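Long-range contact in pancreatic lipase related protein 2 (Equus caballus, PDB 1W52), which probably hydrolyses the acyl ester bonds of galactolipids and triacylglycerols, as a secreted pancreatic lipase related enzyme of the alpha/beta hydrolase superfamily: residues Asp280-Gln294 / Phe327-Arg341. Numbering follows the deposited sequence.
Sequences DGFLAYPCDSYDKFQ and FFLNTGESGDYTSWR
Phe328 and Phe293 meet with CB of Phe328 over one face of the Phe293 ring, 4.2 Å from its centroid. The guanidinium of Arg341 lies flat on the opposite face, centres 4.1 Å apart and planes at 25°. CG of Phe293 stands anti to the backbone N (chi1 175°), which carries the ring from helix 290-294 in between Phe328 CB and the guanidinium. The Phe328 ring has backbone N of Tyr290 over one face, and CB of Cys287 reaches its edge, 3.5 Å from CD1. An alanine in place of Phe328 would probably leave Cys287 CB and the start of the helix without their aromatic partner and open a gap beneath Tyr290. Asn330 ND2 donates to Tyr290 OH at 2.6 Å, the Asn330 amide plane nearly perpendicular to the Tyr290 ring. Beside these, Tyr285 and Phe328 form an antiparallel hydrogen-bonded pair: Tyr285 N to Phe328 O 2.9 Å, Phe328 N to Tyr285 O 2.8 Å. This pairing adds the short strand 285-286 beside strand 325-329 at one edge of the alpha/beta hydrolase sheet. At the other end, Phe282 turns its ring edge to Thr331 CG2. In the second shell, Arg341 NH1 forms a salt bridge with Asp390. Strands 340-344 and 387-391 pair, linking the lipase sheet edge to the PLAT/LH2 region. Phe229 of strand 226-230 meets the Phe328 ring, and a disulfide ties Cys287 to Cys298.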
loop_
_atom_site.group_PDB
_atom_site.type_symbol
_atom_site.label_atom_id
_atom_site.label_comp_id
_atom_site.label_asym_id
_atom_site.label_seq_id
_atom_site.Cartn_x
_atom_site.Cartn_y
_atom_site.Cartn_z
ATOM N N ASP A 280 3.071 8.736 9.007
ATOM C CA ASP A 280 4.283 9.353 8.449
ATOM C C ASP A 280 5.225 8.292 7.942
ATOM O O ASP A 280 6.390 8.564 7.642
ATOM C CB ASP A 280 5.002 10.209 9.506
ATOM C CG ASP A 280 4.136 11.378 10.005
ATOM O OD1 ASP A 280 3.711 12.237 9.159
ATOM O OD2 ASP A 280 3.827 11.496 11.228
ATOM N N GLY A 281 4.713 7.073 7.860
ATOM C CA GLY A 281 5.547 5.911 7.727
ATOM C C GLY A 281 5.789 5.502 6.297
ATOM O O GLY A 281 6.674 4.666 6.022
ATOM N N PHE A 282 4.998 6.078 5.394
ATOM C CA PHE A 282 4.941 5.597 4.022
ATOM C C PHE A 282 4.678 6.749 3.113
ATOM O O PHE A 282 3.610 6.834 2.540
ATOM C CB PHE A 282 3.826 4.568 3.821
ATOM C CG PHE A 282 3.795 3.449 4.834
ATOM C CD1 PHE A 282 4.251 2.198 4.519
ATOM C CD2 PHE A 282 3.223 3.625 6.089
ATOM C CE1 PHE A 282 4.153 1.151 5.452
ATOM C CE2 PHE A 282 3.137 2.548 7.030
ATOM C CZ PHE A 282 3.615 1.341 6.708
ATOM N N LEU A 283 5.637 7.643 2.986
ATOM C CA LEU A 283 5.449 8.797 2.141
ATOM C C LEU A 283 5.745 8.474 0.701
ATOM O O LEU A 283 6.838 8.099 0.369
ATOM C CB LEU A 283 6.374 9.922 2.563
ATOM C CG LEU A 283 6.175 10.679 3.899
ATOM C CD1 LEU A 283 6.564 9.872 5.177
ATOM C CD2 LEU A 283 7.000 11.943 3.813
ATOM N N ALA A 284 4.788 8.639 -0.179
ATOM C CA ALA A 284 5.064 8.384 -1.566
ATOM C C ALA A 284 5.650 9.600 -2.266
ATOM O O ALA A 284 5.383 10.740 -1.922
ATOM C CB ALA A 284 3.804 7.944 -2.239
ATOM N N TYR A 285 6.450 9.347 -3.276
ATOM C CA TYR A 285 7.125 10.419 -3.991
ATOM C C TYR A 285 6.655 10.308 -5.414
ATOM O O TYR A 285 6.515 9.205 -5.910
ATOM C CB TYR A 285 8.658 10.259 -3.974
ATOM C CG TYR A 285 9.293 10.369 -2.604
ATOM C CD1 TYR A 285 9.019 9.439 -1.648
ATOM C CD2 TYR A 285 10.156 11.396 -2.273
ATOM C CE1 TYR A 285 9.542 9.498 -0.432
ATOM C CE2 TYR A 285 10.704 11.460 -0.982
ATOM C CZ TYR A 285 10.375 10.487 -0.086
ATOM O OH TYR A 285 10.852 10.389 1.197
ATOM N N PRO A 286 6.425 11.405 -6.109
ATOM C CA PRO A 286 5.894 11.291 -7.471
ATOM C C PRO A 286 7.066 11.037 -8.400
ATOM O O PRO A 286 8.161 11.449 -7.996
ATOM C CB PRO A 286 5.230 12.643 -7.683
ATOM C CG PRO A 286 5.300 13.303 -6.252
ATOM C CD PRO A 286 6.606 12.800 -5.693
ATOM N N CYS A 287 6.857 10.350 -9.532
ATOM C CA CYS A 287 7.938 9.927 -10.411
ATOM C C CYS A 287 7.408 9.212 -11.614
ATOM O O CYS A 287 6.307 8.731 -11.569
ATOM C CB CYS A 287 8.859 8.967 -9.696
ATOM S SG CYS A 287 10.613 9.293 -10.016
ATOM N N ASP A 288 8.196 9.118 -12.684
ATOM C CA ASP A 288 7.730 8.517 -13.948
ATOM C C ASP A 288 7.837 7.036 -13.887
ATOM O O ASP A 288 7.100 6.348 -14.551
ATOM C CB ASP A 288 8.591 8.928 -15.146
ATOM C CG ASP A 288 8.837 10.421 -15.209
ATOM O OD1 ASP A 288 7.830 11.162 -15.334
ATOM O OD2 ASP A 288 9.983 10.946 -15.143
ATOM N N SER A 289 8.826 6.557 -13.149
ATOM C CA SER A 289 9.117 5.139 -13.083
ATOM C C SER A 289 9.956 4.861 -11.869
ATOM O O SER A 289 10.696 5.731 -11.393
ATOM C CB SER A 289 9.895 4.697 -14.306
ATOM O OG SER A 289 11.150 5.334 -14.321
ATOM N N TYR A 290 9.867 3.624 -11.389
ATOM C CA TYR A 290 10.485 3.262 -10.113
ATOM C C TYR A 290 11.998 3.355 -10.188
ATOM O O TYR A 290 12.680 3.487 -9.149
ATOM C CB TYR A 290 10.065 1.855 -9.735
ATOM C CG TYR A 290 10.661 1.302 -8.470
ATOM C CD1 TYR A 290 10.528 1.964 -7.277
ATOM C CD2 TYR A 290 11.335 0.087 -8.465
ATOM C CE1 TYR A 290 11.058 1.435 -6.070
ATOM C CE2 TYR A 290 11.859 -0.455 -7.286
ATOM C CZ TYR A 290 11.710 0.232 -6.093
ATOM O OH TYR A 290 12.203 -0.251 -4.909
ATOM N N ASP A 291 12.516 3.264 -11.417
ATOM C CA ASP A 291 13.959 3.247 -11.621
ATOM C C ASP A 291 14.452 4.648 -11.372
ATOM O O ASP A 291 15.360 4.841 -10.579
ATOM C CB ASP A 291 14.347 2.752 -13.017
ATOM C CG ASP A 291 13.805 1.364 -13.313
ATOM O OD1 ASP A 291 12.642 1.300 -13.821
ATOM O OD2 ASP A 291 14.442 0.301 -13.047
ATOM N N LYS A 292 13.819 5.629 -12.008
ATOM C CA LYS A 292 14.135 7.025 -11.770
ATOM C C LYS A 292 14.106 7.286 -10.287
ATOM O O LYS A 292 14.904 8.015 -9.771
ATOM C CB LYS A 292 13.135 7.912 -12.488
ATOM C CG LYS A 292 13.450 9.387 -12.401
ATOM C CD LYS A 292 12.730 10.179 -13.524
ATOM C CE LYS A 292 12.648 11.708 -13.239
ATOM N NZ LYS A 292 11.426 12.302 -13.867
ATOM N N PHE A 293 13.191 6.662 -9.584
ATOM C CA PHE A 293 13.140 6.813 -8.131
ATOM C C PHE A 293 14.350 6.179 -7.421
ATOM O O PHE A 293 14.899 6.711 -6.437
ATOM C CB PHE A 293 11.850 6.186 -7.594
ATOM C CG PHE A 293 11.768 6.196 -6.132
ATOM C CD1 PHE A 293 11.686 7.379 -5.455
ATOM C CD2 PHE A 293 11.823 5.036 -5.412
ATOM C CE1 PHE A 293 11.616 7.421 -4.044
ATOM C CE2 PHE A 293 11.731 5.049 -3.973
ATOM C CZ PHE A 293 11.624 6.248 -3.308
ATOM N N GLN A 294 14.712 5.004 -7.924
ATOM C CA GLN A 294 15.729 4.135 -7.331
ATOM C C GLN A 294 17.148 4.657 -7.608
ATOM O O GLN A 294 18.068 4.467 -6.796
ATOM C CB GLN A 294 15.546 2.688 -7.862
ATOM C CG GLN A 294 14.708 1.764 -7.010
ATOM C CD GLN A 294 15.062 1.830 -5.534
ATOM O OE1 GLN A 294 14.352 1.313 -4.703
ATOM N NE2 GLN A 294 16.149 2.500 -5.210
ATOM N N PHE A 327 2.999 7.335 -7.698
ATOM C CA PHE A 327 4.026 7.556 -6.685
ATOM C C PHE A 327 4.802 6.252 -6.289
ATOM O O PHE A 327 4.278 5.127 -6.417
ATOM C CB PHE A 327 3.412 8.168 -5.431
ATOM C CG PHE A 327 2.442 9.248 -5.717
ATOM C CD1 PHE A 327 1.195 8.949 -6.324
ATOM C CD2 PHE A 327 2.750 10.583 -5.400
ATOM C CE1 PHE A 327 0.279 9.948 -6.605
ATOM C CE2 PHE A 327 1.839 11.573 -5.681
ATOM C CZ PHE A 327 0.594 11.240 -6.291
ATOM N N PHE A 328 6.035 6.445 -5.797
ATOM C CA PHE A 328 6.954 5.383 -5.451
ATOM C C PHE A 328 7.549 5.592 -4.116
ATOM O O PHE A 328 7.504 6.623 -3.596
ATOM C CB PHE A 328 8.054 5.290 -6.473
ATOM C CG PHE A 328 7.555 4.905 -7.811
ATOM C CD1 PHE A 328 7.410 5.851 -8.811
ATOM C CD2 PHE A 328 7.159 3.615 -8.070
ATOM C CE1 PHE A 328 6.930 5.509 -10.096
ATOM C CE2 PHE A 328 6.660 3.262 -9.355
ATOM C CZ PHE A 328 6.555 4.222 -10.366
ATOM N N LEU A 329 8.083 4.556 -3.543
ATOM C CA LEU A 329 8.632 4.633 -2.215
ATOM C C LEU A 329 9.195 3.235 -1.838
ATOM O O LEU A 329 9.043 2.275 -2.615
ATOM C CB LEU A 329 7.557 5.093 -1.245
ATOM C CG LEU A 329 6.442 4.084 -1.073
ATOM C CD1 LEU A 329 5.769 4.206 0.344
ATOM C CD2 LEU A 329 5.460 4.176 -2.208
ATOM N N ASN A 330 9.816 3.118 -0.666
ATOM C CA ASN A 330 10.291 1.829 -0.218
ATOM C C ASN A 330 9.836 1.533 1.212
ATOM O O ASN A 330 10.076 2.316 2.107
ATOM C CB ASN A 330 11.843 1.750 -0.322
ATOM C CG ASN A 330 12.372 1.638 -1.783
ATOM O OD1 ASN A 330 13.466 2.180 -2.111
ATOM N ND2 ASN A 330 11.617 0.952 -2.649
ATOM N N THR A 331 9.225 0.381 1.436
ATOM C CA THR A 331 8.876 -0.043 2.786
ATOM C C THR A 331 9.991 -0.759 3.514
ATOM O O THR A 331 11.034 -1.025 2.975
ATOM C CB THR A 331 7.694 -0.999 2.734
ATOM O OG1 THR A 331 7.971 -2.014 1.753
ATOM C CG2 THR A 331 6.437 -0.259 2.285
ATOM N N GLY A 332 9.720 -1.099 4.760
ATOM C CA GLY A 332 10.566 -1.994 5.508
ATOM C C GLY A 332 10.320 -3.448 5.161
ATOM O O GLY A 332 9.346 -3.761 4.485
ATOM N N GLU A 333 11.224 -4.310 5.642
ATOM C CA GLU A 333 11.150 -5.767 5.509
ATOM C C GLU A 333 10.154 -6.372 6.497
ATOM O O GLU A 333 9.640 -7.432 6.200
ATOM C CB GLU A 333 12.541 -6.443 5.741
ATOM C CG GLU A 333 13.642 -6.285 4.658
ATOM C CD GLU A 333 14.380 -4.915 4.666
ATOM O OE1 GLU A 333 14.702 -4.387 5.760
ATOM O OE2 GLU A 333 14.652 -4.354 3.566
ATOM N N SER A 334 9.891 -5.736 7.655
ATOM C CA SER A 334 8.974 -6.314 8.686
ATOM C C SER A 334 8.436 -5.437 9.859
ATOM O O SER A 334 8.835 -4.316 10.059
ATOM C CB SER A 334 9.627 -7.547 9.302
ATOM O OG SER A 334 11.000 -7.293 9.513
ATOM N N GLY A 335 7.509 -6.003 10.622
ATOM C CA GLY A 335 6.950 -5.357 11.787
ATOM C C GLY A 335 5.818 -4.408 11.464
ATOM O O GLY A 335 4.678 -4.840 11.299
ATOM N N ASP A 336 6.135 -3.112 11.420
ATOM C CA ASP A 336 5.241 -2.044 10.952
ATOM C C ASP A 336 5.694 -1.516 9.520
ATOM O O ASP A 336 5.001 -0.702 8.879
ATOM C CB ASP A 336 5.204 -0.923 12.014
ATOM C CG ASP A 336 6.460 -0.018 11.962
ATOM O OD1 ASP A 336 7.581 -0.518 11.757
ATOM O OD2 ASP A 336 6.442 1.210 12.100
ATOM N N TYR A 337 6.832 -1.995 9.022
ATOM C CA TYR A 337 7.280 -1.734 7.654
ATOM C C TYR A 337 7.490 -0.262 7.321
ATOM O O TYR A 337 7.455 0.134 6.147
ATOM C CB TYR A 337 6.323 -2.319 6.595
ATOM C CG TYR A 337 5.835 -3.754 6.812
ATOM C CD1 TYR A 337 4.644 -3.997 7.464
ATOM C CD2 TYR A 337 6.552 -4.858 6.318
ATOM C CE1 TYR A 337 4.213 -5.247 7.680
ATOM C CE2 TYR A 337 6.106 -6.129 6.513
ATOM C CZ TYR A 337 4.930 -6.321 7.204
ATOM O OH TYR A 337 4.392 -7.577 7.420
ATOM N N THR A 338 7.746 0.554 8.329
ATOM C CA THR A 338 7.954 1.979 8.066
ATOM C C THR A 338 9.392 2.258 7.704
ATOM O O THR A 338 10.285 1.772 8.346
ATOM C CB THR A 338 7.571 2.819 9.261
ATOM O OG1 THR A 338 8.082 2.242 10.466
ATOM C CG2 THR A 338 6.078 2.779 9.459
ATOM N N SER A 339 9.615 3.022 6.658
ATOM C CA SER A 339 10.948 3.419 6.297
ATOM C C SER A 339 10.910 4.894 5.962
ATOM O O SER A 339 9.924 5.418 5.438
ATOM C CB SER A 339 11.460 2.641 5.094
ATOM O OG SER A 339 12.223 3.482 4.204
ATOM N N TRP A 340 11.992 5.572 6.253
ATOM C CA TRP A 340 12.085 6.942 5.884
ATOM C C TRP A 340 13.229 7.107 4.938
ATOM O O TRP A 340 14.198 6.376 4.989
ATOM C CB TRP A 340 12.303 7.732 7.129
ATOM C CG TRP A 340 11.041 7.961 7.832
ATOM C CD1 TRP A 340 10.245 9.020 7.675
ATOM C CD2 TRP A 340 10.403 7.112 8.804
ATOM N NE1 TRP A 340 9.144 8.909 8.487
ATOM C CE2 TRP A 340 9.225 7.752 9.205
ATOM C CE3 TRP A 340 10.706 5.882 9.365
ATOM C CZ2 TRP A 340 8.339 7.220 10.162
ATOM C CZ3 TRP A 340 9.799 5.332 10.364
ATOM C CH2 TRP A 340 8.648 6.014 10.737
ATOM N N ARG A 341 13.142 8.078 4.067
ATOM C CA ARG A 341 14.124 8.171 3.035
ATOM C C ARG A 341 14.988 9.379 3.271
ATOM O O ARG A 341 14.497 10.462 3.597
ATOM C CB ARG A 341 13.455 8.295 1.704
ATOM C CG ARG A 341 14.388 8.168 0.583
ATOM C CD ARG A 341 13.651 8.123 -0.712
ATOM N NE ARG A 341 14.417 7.711 -1.887
ATOM C CZ ARG A 341 14.840 6.477 -2.103
ATOM N NH1 ARG A 341 14.618 5.510 -1.181
ATOM N NH2 ARG A 341 15.481 6.208 -3.260
#